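Side-chain contacts in enolase (alpha proteobacterium BAL199, PDB 3UGV), which probably acts as a magnesium-dependent enzyme of the mandelate racemase and muconate lactonizing branch of the enolase superfamily, its exact substrate not established: residues V38-Q43 against D353-E358; C294-P299 against T342-E347; V204-A209 against T239-D244; D137-A142 against C148-G153. All coordinates share one frame; numbering follows the deposited sequence.

Contact 1: V38-Q43 against D353-E358; sequences VLLKLQ and DPILQE
The short 3-10 turn that holds P354 and I355 against L40 is closed by a backbone bond, L356 N to D353 O at 3.0 Å. Across the contact everything is apolar, and L40 does most of the work. Its two methyls divide between neighbouring residues of the turn: CD1 lies against the proline ring, 3.8 Å from both P354 CB and P354 CG, whereas CD2 reaches I355 CG2 at 4.2 Å. The L40 and I355 side chains meet at about a right angle. I355 takes a rotamer in which CG1 stands between the backbone N and the carbonyl carbon (chi1 52°), and this turns CG2 toward the strand. That one methyl is shared by two residues of the strand, since V38 CG2 also approaches I355 CG2, at 4.3 Å. L58 of the adjacent strand 52-65 and V384 of helix 381-387 also pack on I355, so the isoleucine is buried, while P354 lies nearer the surface. The contact is an interdomain one: strand 30-47, outermost within this chain in the antiparallel sheet of the N-terminal domain, packs on a loop following barrel strand 346-348, as in the two-domain architecture of the enolase superfamily.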
# COMPACT_ATOMS: atom_id res chain seq x y z
N VAL F 38 42.56 10.74 23.68
CA VAL F 38 42.72 10.63 25.11
C VAL F 38 41.74 9.60 25.67
O VAL F 38 40.86 9.13 24.95
CB VAL F 38 42.56 11.98 25.84
CG1 VAL F 38 43.21 13.09 25.04
CG2 VAL F 38 41.11 12.29 26.08
N LEU F 39 41.93 9.24 26.93
CA LEU F 39 41.13 8.21 27.56
C LEU F 39 40.88 8.63 28.99
O LEU F 39 41.82 8.74 29.78
CB LEU F 39 41.84 6.85 27.52
CG LEU F 39 40.97 5.62 27.81
CD1 LEU F 39 40.06 5.30 26.62
CD2 LEU F 39 41.81 4.39 28.16
N LEU F 40 39.62 8.88 29.33
CA LEU F 40 39.29 9.35 30.66
C LEU F 40 38.70 8.22 31.48
O LEU F 40 38.12 7.28 30.93
CB LEU F 40 38.30 10.52 30.61
CG LEU F 40 38.67 11.73 29.75
CD1 LEU F 40 37.60 12.80 29.90
CD2 LEU F 40 40.05 12.28 30.12
N LYS F 41 38.86 8.31 32.80
CA LYS F 41 38.23 7.38 33.71
C LYS F 41 36.88 7.97 34.13
O LYS F 41 36.84 9.03 34.76
CB LYS F 41 39.11 7.15 34.94
CG LYS F 41 39.11 5.72 35.43
CD LYS F 41 39.69 4.79 34.37
CE LYS F 41 39.74 3.35 34.85
NZ LYS F 41 40.51 2.48 33.91
N LEU F 42 35.79 7.29 33.76
CA LEU F 42 34.44 7.77 34.06
C LEU F 42 34.14 7.84 35.56
O LEU F 42 34.57 6.98 36.33
CB LEU F 42 33.38 6.90 33.37
CG LEU F 42 33.32 6.87 31.85
CD1 LEU F 42 32.40 5.73 31.39
CD2 LEU F 42 32.86 8.21 31.30
N GLN F 43 33.39 8.86 35.97
CA GLN F 43 32.96 9.00 37.36
C GLN F 43 32.07 7.83 37.75
O GLN F 43 32.28 7.20 38.79
CB GLN F 43 32.22 10.33 37.57
CG GLN F 43 31.55 10.43 38.93
CD GLN F 43 31.02 11.82 39.25
OE1 GLN F 43 31.12 12.74 38.43
NE2 GLN F 43 30.45 11.98 40.44
N ASP F 353 33.50 16.50 30.35
CA ASP F 353 33.82 17.73 31.10
C ASP F 353 35.29 17.89 31.51
O ASP F 353 35.81 19.02 31.54
CB ASP F 353 32.94 17.82 32.36
CG ASP F 353 31.58 18.43 32.09
OD1 ASP F 353 31.22 18.57 30.90
OD2 ASP F 353 30.87 18.76 33.06
N PRO F 354 35.97 16.79 31.85
CA PRO F 354 37.35 16.95 32.32
C PRO F 354 38.28 17.63 31.32
O PRO F 354 39.20 18.32 31.75
CB PRO F 354 37.79 15.52 32.60
CG PRO F 354 36.52 14.82 32.98
CD PRO F 354 35.46 15.43 32.10
N ILE F 355 38.06 17.46 30.02
CA ILE F 355 38.94 18.07 29.02
C ILE F 355 38.51 19.47 28.60
O ILE F 355 39.13 20.08 27.73
CB ILE F 355 39.13 17.17 27.78
CG1 ILE F 355 37.79 16.73 27.21
CG2 ILE F 355 39.96 15.94 28.13
CD1 ILE F 355 37.15 17.76 26.33
N LEU F 356 37.44 19.98 29.20
CA LEU F 356 37.02 21.35 28.95
C LEU F 356 37.39 22.24 30.13
O LEU F 356 37.34 21.81 31.29
CB LEU F 356 35.50 21.44 28.73
CG LEU F 356 34.80 20.59 27.67
CD1 LEU F 356 33.31 20.90 27.68
CD2 LEU F 356 35.41 20.86 26.31
N GLN F 357 37.76 23.47 29.83
CA GLN F 357 38.01 24.47 30.85
C GLN F 357 36.70 24.89 31.50
O GLN F 357 36.60 24.99 32.72
CB GLN F 357 38.72 25.69 30.25
CG GLN F 357 40.17 25.41 29.90
CD GLN F 357 40.92 26.66 29.49
OE1 GLN F 357 40.50 27.78 29.78
NE2 GLN F 357 42.03 26.47 28.79
N GLU F 358 35.70 25.10 30.66
CA GLU F 358 34.42 25.62 31.10
C GLU F 358 33.26 24.91 30.41
O GLU F 358 32.73 25.39 29.41
CB GLU F 358 34.37 27.12 30.83
CG GLU F 358 33.41 27.89 31.72
CD GLU F 358 33.66 29.39 31.64
OE1 GLU F 358 32.73 30.14 31.27
OE2 GLU F 358 34.80 29.82 31.95

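Contact 2: C294-P299 against T342-E347; sequences CDLVMP and TAHWLE
L296 meets H344 at the ring's edge: CD1 lies near the imidazole plane, 4.2 Å from H344 CE1. The histidine swings out to this position because its CG is anti to the backbone N (chi1 -170°), which carries the ring over toward the strand of L296. One face of the same imidazole is covered by its chain neighbour, W345 CD1 standing 3.3 Å above the plane over the ring centre. H344 CE1 in turn lies in the indole plane at the tryptophan's edge, so a single carbon of the histidine faces both L296 and W345. The indole is itself anchored by a bond from NE1 to E248. A233 of a second subunit packs on both L296 and H344.

Further along, M298 and E347 approach more loosely, M298 CE lying 4.3 Å from E347 OE1. The methionine runs straight through chi2 and then bends at the sulfur (chi3 -81°), bringing its terminal methyl round to the carboxylate. E347 is extended, with chi1 at -176°, and its charge is met elsewhere: OE1 pairs with K194 and OE2 accepts from L328 N. A magnesium ion lies about 4 Å from the M298 side chain, probably the one bound by D225, E251 and E277. V297 pairs with the backbone of S325, and W345 N bonds to S325 OG, so the segment around S325 lies between the two, consistent with next-but-one strands of an enolase-type (β/α)7β barrel whose ends converge on the metal site.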
# COMPACT_ATOMS: atom_id res chain seq x y z
N CYS F 294 9.72 4.49 13.97
CA CYS F 294 9.84 5.14 15.26
C CYS F 294 8.86 6.30 15.40
O CYS F 294 8.38 6.83 14.40
CB CYS F 294 11.25 5.69 15.42
SG CYS F 294 11.73 6.74 14.03
N ASP F 295 8.60 6.70 16.64
CA ASP F 295 7.83 7.90 16.94
C ASP F 295 8.75 9.12 17.18
O ASP F 295 8.35 10.27 16.98
CB ASP F 295 6.99 7.67 18.20
CG ASP F 295 6.17 6.40 18.12
OD1 ASP F 295 6.53 5.43 18.81
OD2 ASP F 295 5.17 6.37 17.36
N LEU F 296 9.97 8.86 17.63
CA LEU F 296 10.90 9.94 17.97
C LEU F 296 12.28 9.58 17.42
O LEU F 296 12.59 8.40 17.27
CB LEU F 296 10.97 10.13 19.49
CG LEU F 296 9.71 10.20 20.36
CD1 LEU F 296 10.09 10.15 21.83
CD2 LEU F 296 8.88 11.45 20.09
N VAL F 297 13.11 10.57 17.10
CA VAL F 297 14.49 10.28 16.66
C VAL F 297 15.53 11.04 17.50
O VAL F 297 15.24 12.11 18.02
CB VAL F 297 14.67 10.63 15.15
CG1 VAL F 297 13.67 9.88 14.30
CG2 VAL F 297 14.49 12.13 14.93
N MET F 298 16.73 10.50 17.63
CA MET F 298 17.81 11.23 18.30
C MET F 298 19.17 10.95 17.65
O MET F 298 19.90 10.07 18.09
CB MET F 298 17.88 10.91 19.80
CG MET F 298 17.84 9.40 20.11
SD MET F 298 17.94 9.01 21.88
CE MET F 298 19.69 9.14 22.16
N PRO F 299 19.52 11.72 16.61
CA PRO F 299 20.80 11.48 15.91
C PRO F 299 22.02 11.79 16.78
O PRO F 299 22.00 12.68 17.63
CB PRO F 299 20.74 12.45 14.73
CG PRO F 299 19.30 12.72 14.54
CD PRO F 299 18.72 12.74 15.92
N THR F 342 11.93 20.97 15.38
CA THR F 342 11.19 20.07 16.24
C THR F 342 12.00 19.65 17.47
O THR F 342 11.81 18.57 18.01
CB THR F 342 10.68 18.82 15.50
OG1 THR F 342 11.79 18.09 14.98
CG2 THR F 342 9.74 19.20 14.34
N ALA F 343 12.90 20.52 17.92
CA ALA F 343 13.72 20.23 19.10
C ALA F 343 12.88 19.67 20.22
O ALA F 343 11.79 20.15 20.51
CB ALA F 343 14.44 21.49 19.56
N HIS F 344 13.39 18.63 20.87
CA HIS F 344 12.62 17.95 21.89
C HIS F 344 13.42 17.93 23.20
O HIS F 344 13.23 18.79 24.06
CB HIS F 344 12.21 16.55 21.40
CG HIS F 344 11.21 15.87 22.28
ND1 HIS F 344 11.03 14.50 22.27
CD2 HIS F 344 10.34 16.36 23.20
CE1 HIS F 344 10.09 14.17 23.14
NE2 HIS F 344 9.67 15.28 23.73
N TRP F 345 14.33 16.97 23.35
CA TRP F 345 15.18 16.90 24.54
C TRP F 345 16.65 16.89 24.15
O TRP F 345 17.04 16.34 23.11
CB TRP F 345 14.93 15.62 25.34
CG TRP F 345 13.63 15.51 26.08
CD1 TRP F 345 12.46 15.00 25.60
CD2 TRP F 345 13.38 15.85 27.46
NE1 TRP F 345 11.50 15.01 26.58
CE2 TRP F 345 12.04 15.53 27.73
CE3 TRP F 345 14.16 16.41 28.48
CZ2 TRP F 345 11.45 15.75 28.99
CZ3 TRP F 345 13.58 16.62 29.73
CH2 TRP F 345 12.24 16.29 29.97
N LEU F 346 17.47 17.47 25.02
CA LEU F 346 18.92 17.40 24.89
C LEU F 346 19.48 16.34 25.84
O LEU F 346 19.22 16.40 27.04
CB LEU F 346 19.55 18.75 25.20
CG LEU F 346 21.07 18.73 25.04
CD1 LEU F 346 21.54 19.83 24.12
CD2 LEU F 346 21.77 18.80 26.38
N GLU F 347 20.23 15.38 25.33
CA GLU F 347 20.83 14.40 26.22
C GLU F 347 22.05 15.00 26.87
O GLU F 347 22.96 15.45 26.18
CB GLU F 347 21.23 13.13 25.47
CG GLU F 347 21.79 12.05 26.39
CD GLU F 347 22.28 10.83 25.64
OE1 GLU F 347 21.77 9.71 25.90
OE2 GLU F 347 23.17 10.99 24.79

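Contact 3: V204-A209 against T239-D244; sequences VDIETA and TRQIDD
I206 and I242 join helices 202-216 and 232-242, neighbours in the helical outer layer of the enolase-type (β/α)7β barrel. From CB, the I206 side chain sends CG1 across the groove, anti to the carbonyl carbon (chi1 -74°), where it meets I242 CG2 at 3.8 Å. The next atom is the tip: CD1 comes within 3.6 Å of Q241 OE1 and also lies 4.2 Å from Q241 O, a methyl that touches both the side-chain and the main-chain oxygen of one residue. The Q241 chain extends beyond CG and crosses I206 at about a right angle, its amide lying at the exposed border of the contact, while I242 is buried on the inner side. Near the end of helix 232-242 the chain meets other copies: R240 forms a salt bridge to D244 of a third subunit, and D244 receives the equivalent bridge from R240 of a second subunit. On helix 202-216, D205 is held by R199 and by G198 N. Next to it in the chain, V204 O takes two bonds of 2.9 Å, from T208 N and T208 OG1, which arrive from opposite faces of the carbonyl plane, the hydroxyl tilted 27° out of it.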
# COMPACT_ATOMS: atom_id res chain seq x y z
N VAL F 204 12.91 -7.06 37.69
CA VAL F 204 13.82 -6.19 38.41
C VAL F 204 13.99 -4.85 37.70
O VAL F 204 14.22 -3.82 38.33
CB VAL F 204 15.17 -6.88 38.70
CG1 VAL F 204 16.04 -6.00 39.55
CG2 VAL F 204 14.94 -8.21 39.41
N ASP F 205 13.86 -4.84 36.37
CA ASP F 205 13.87 -3.59 35.62
C ASP F 205 12.72 -2.70 36.09
O ASP F 205 12.88 -1.51 36.34
CB ASP F 205 13.68 -3.84 34.12
CG ASP F 205 14.97 -4.20 33.41
OD1 ASP F 205 16.05 -3.80 33.88
OD2 ASP F 205 14.89 -4.86 32.35
N ILE F 206 11.55 -3.31 36.21
CA ILE F 206 10.34 -2.59 36.58
C ILE F 206 10.46 -2.12 38.02
O ILE F 206 10.09 -1.01 38.38
CB ILE F 206 9.12 -3.52 36.40
CG1 ILE F 206 8.81 -3.69 34.91
CG2 ILE F 206 7.91 -2.99 37.18
CD1 ILE F 206 7.79 -4.75 34.62
N GLU F 207 11.00 -3.00 38.86
CA GLU F 207 11.27 -2.71 40.25
C GLU F 207 12.15 -1.46 40.34
O GLU F 207 11.91 -0.58 41.17
CB GLU F 207 11.98 -3.90 40.87
CG GLU F 207 11.99 -3.96 42.37
CD GLU F 207 12.79 -5.15 42.86
OE1 GLU F 207 12.59 -6.27 42.33
OE2 GLU F 207 13.64 -4.97 43.76
N THR F 208 13.17 -1.40 39.48
CA THR F 208 14.05 -0.24 39.43
C THR F 208 13.32 1.06 39.06
O THR F 208 13.51 2.08 39.71
CB THR F 208 15.20 -0.49 38.46
OG1 THR F 208 15.96 -1.61 38.92
CG2 THR F 208 16.11 0.72 38.41
N ALA F 209 12.49 1.01 38.02
CA ALA F 209 11.67 2.15 37.63
C ALA F 209 10.83 2.65 38.82
O ALA F 209 10.81 3.86 39.12
CB ALA F 209 10.76 1.78 36.44
N THR F 239 8.85 -4.94 26.25
CA THR F 239 8.29 -3.61 26.04
C THR F 239 6.80 -3.60 26.40
O THR F 239 6.29 -2.63 26.91
CB THR F 239 8.50 -3.05 24.62
OG1 THR F 239 7.81 -3.87 23.68
CG2 THR F 239 10.01 -2.95 24.27
N ARG F 240 6.11 -4.69 26.11
CA ARG F 240 4.71 -4.74 26.47
C ARG F 240 4.54 -4.60 28.00
O ARG F 240 3.62 -3.93 28.48
CB ARG F 240 4.09 -6.04 25.96
CG ARG F 240 2.64 -6.22 26.38
CD ARG F 240 2.15 -7.61 26.01
NE ARG F 240 0.74 -7.79 26.34
CZ ARG F 240 0.05 -8.88 26.07
NH1 ARG F 240 0.61 -9.91 25.44
NH2 ARG F 240 -1.22 -8.94 26.41
N GLN F 241 5.45 -5.20 28.75
CA GLN F 241 5.35 -5.20 30.20
C GLN F 241 5.47 -3.80 30.76
O GLN F 241 4.92 -3.52 31.82
CB GLN F 241 6.45 -6.04 30.84
CG GLN F 241 6.27 -7.52 30.80
CD GLN F 241 7.41 -8.21 31.53
OE1 GLN F 241 7.81 -7.76 32.60
NE2 GLN F 241 7.95 -9.27 30.93
N ILE F 242 6.20 -2.94 30.07
CA ILE F 242 6.42 -1.58 30.57
C ILE F 242 5.61 -0.51 29.86
O ILE F 242 5.75 0.69 30.19
CB ILE F 242 7.90 -1.16 30.51
CG1 ILE F 242 8.45 -1.32 29.09
CG2 ILE F 242 8.73 -1.95 31.51
CD1 ILE F 242 9.91 -0.89 28.99
N ASP F 243 4.77 -0.91 28.92
CA ASP F 243 4.05 0.06 28.10
C ASP F 243 3.06 0.89 28.91
O ASP F 243 2.65 1.96 28.48
CB ASP F 243 3.35 -0.62 26.93
CG ASP F 243 3.02 0.36 25.81
OD1 ASP F 243 3.78 1.32 25.63
OD2 ASP F 243 2.02 0.16 25.10
N ASP F 244 2.68 0.41 30.09
CA ASP F 244 1.75 1.17 30.93
C ASP F 244 2.37 1.84 32.15
O ASP F 244 1.66 2.38 32.99
CB ASP F 244 0.56 0.31 31.34
CG ASP F 244 -0.26 -0.14 30.15
OD1 ASP F 244 -0.22 0.55 29.11
OD2 ASP F 244 -0.95 -1.18 30.25

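Contact 4: D137-A142 against C148-G153; sequences DALARA and CTLLGG
On the helix that offers L139 and A140 to L150, the flat groups are the guanidinium of R141 and the carboxylate of D137, joined edge-on. D137 OD2 lies only 3° out of the guanidinium plane and accepts from R141 NE at 2.9 Å in a salt bridge one helical turn long. The arginine comes in on the syn side of OD2, 27° out of the carboxylate plane. R72 N binds the same oxygen and L375 N binds OD1, so both carboxylate oxygens of this buried acid are engaged and its rotation is probably fixed. V69 and P70 pack on R141.

The contact itself is aliphatic and is carried by one methyl. L150 CD2 lies 3.9 Å from L139 CD2 and also 4.1 Å from A140 N and 4.3 Å from A140 CB; it settles on the helix surface where alanine keeps the backbone within reach. L139 and L150 both hold CG anti to the backbone N, which sends their branches toward each other, and they meet at about a right angle.

Just beyond L150 its helix ends in a Schellman motif. G152 has the positive phi of that turn, and G153 N bonds back to C148 O at 2.7 Å. L139 and L150 also face a fourth subunit, packing on T149 and L150 of that chain respectively. Within its own chain, the contact lays helix 147-150 back against the last turns of helix 123-142, where W136 also packs on L150, just ahead of barrel strand 157-162.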
# COMPACT_ATOMS: atom_id res chain seq x y z
N ASP F 137 32.97 25.14 13.78
CA ASP F 137 33.39 25.94 14.92
C ASP F 137 34.34 27.02 14.43
O ASP F 137 34.23 28.17 14.85
CB ASP F 137 34.07 25.10 16.00
CG ASP F 137 34.62 25.95 17.14
OD1 ASP F 137 33.82 26.56 17.88
OD2 ASP F 137 35.86 26.01 17.29
N ALA F 138 35.26 26.66 13.55
CA ALA F 138 36.19 27.64 12.98
C ALA F 138 35.46 28.76 12.21
O ALA F 138 35.75 29.93 12.39
CB ALA F 138 37.24 26.95 12.10
N LEU F 139 34.50 28.38 11.36
CA LEU F 139 33.72 29.36 10.60
C LEU F 139 32.98 30.31 11.52
O LEU F 139 32.92 31.50 11.28
CB LEU F 139 32.74 28.64 9.66
CG LEU F 139 31.90 29.50 8.72
CD1 LEU F 139 32.75 30.18 7.64
CD2 LEU F 139 30.84 28.62 8.06
N ALA F 140 32.40 29.77 12.59
CA ALA F 140 31.72 30.59 13.58
C ALA F 140 32.66 31.60 14.23
O ALA F 140 32.34 32.78 14.35
CB ALA F 140 31.10 29.71 14.64
N ARG F 141 33.84 31.14 14.64
CA ARG F 141 34.84 32.02 15.24
C ARG F 141 35.26 33.11 14.25
O ARG F 141 35.37 34.28 14.60
CB ARG F 141 36.06 31.22 15.72
CG ARG F 141 35.76 30.28 16.88
CD ARG F 141 36.98 29.45 17.31
NE ARG F 141 36.65 28.59 18.45
CZ ARG F 141 36.66 29.00 19.72
NH1 ARG F 141 36.99 30.25 20.01
NH2 ARG F 141 36.35 28.15 20.70
N ALA F 142 35.47 32.71 13.00
CA ALA F 142 35.79 33.65 11.95
C ALA F 142 34.71 34.73 11.77
O ALA F 142 35.00 35.81 11.29
CB ALA F 142 36.05 32.91 10.63
N CYS F 148 25.29 28.69 17.26
CA CYS F 148 23.85 28.80 17.11
C CYS F 148 23.47 30.10 16.41
O CYS F 148 22.48 30.17 15.69
CB CYS F 148 23.14 28.69 18.45
SG CYS F 148 23.69 29.90 19.67
N THR F 149 24.27 31.14 16.64
CA THR F 149 24.04 32.44 16.01
C THR F 149 24.37 32.38 14.51
O THR F 149 23.58 32.81 13.68
CB THR F 149 24.84 33.56 16.70
OG1 THR F 149 24.46 33.63 18.08
CG2 THR F 149 24.54 34.91 16.05
N LEU F 150 25.53 31.83 14.18
CA LEU F 150 25.86 31.64 12.77
C LEU F 150 24.76 30.86 12.04
O LEU F 150 24.51 31.09 10.86
CB LEU F 150 27.19 30.90 12.64
CG LEU F 150 27.62 30.61 11.20
CD1 LEU F 150 28.21 31.85 10.60
CD2 LEU F 150 28.61 29.46 11.13
N LEU F 151 24.11 29.94 12.75
CA LEU F 151 23.08 29.09 12.16
C LEU F 151 21.70 29.73 12.15
O LEU F 151 20.73 29.12 11.70
CB LEU F 151 23.02 27.74 12.88
CG LEU F 151 24.24 26.85 12.67
CD1 LEU F 151 24.10 25.57 13.47
CD2 LEU F 151 24.46 26.58 11.18
N GLY F 152 21.60 30.96 12.65
CA GLY F 152 20.35 31.69 12.53
C GLY F 152 19.55 31.80 13.81
O GLY F 152 18.41 32.27 13.80
N GLY F 153 20.14 31.38 14.92
CA GLY F 153 19.45 31.45 16.19
C GLY F 153 20.21 32.34 17.13
O GLY F 153 20.97 33.19 16.67

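How the contacts relate
Contact 1 opens first, on strand 30-47, and closes last, in the loop beyond strand 346-348; the other three all nest inside it and follow one another in series, with none crossing. Contact 4 closes a short hairpin of helices 123-142 and 147-150 in the N-terminal domain. Contact 3 then joins two outer helices of the barrel across strand 221-225, and contact 2 spans strands 296-297 and 346-348 near the metal. Contacts 3 and 4 lie far apart, about 43 Å between centres, on opposite sides of the chain's centre. Contact 1 alone ties the N-terminal sheet to the C-terminal domain, while contacts 2, 3 and 4 also touch other subunits.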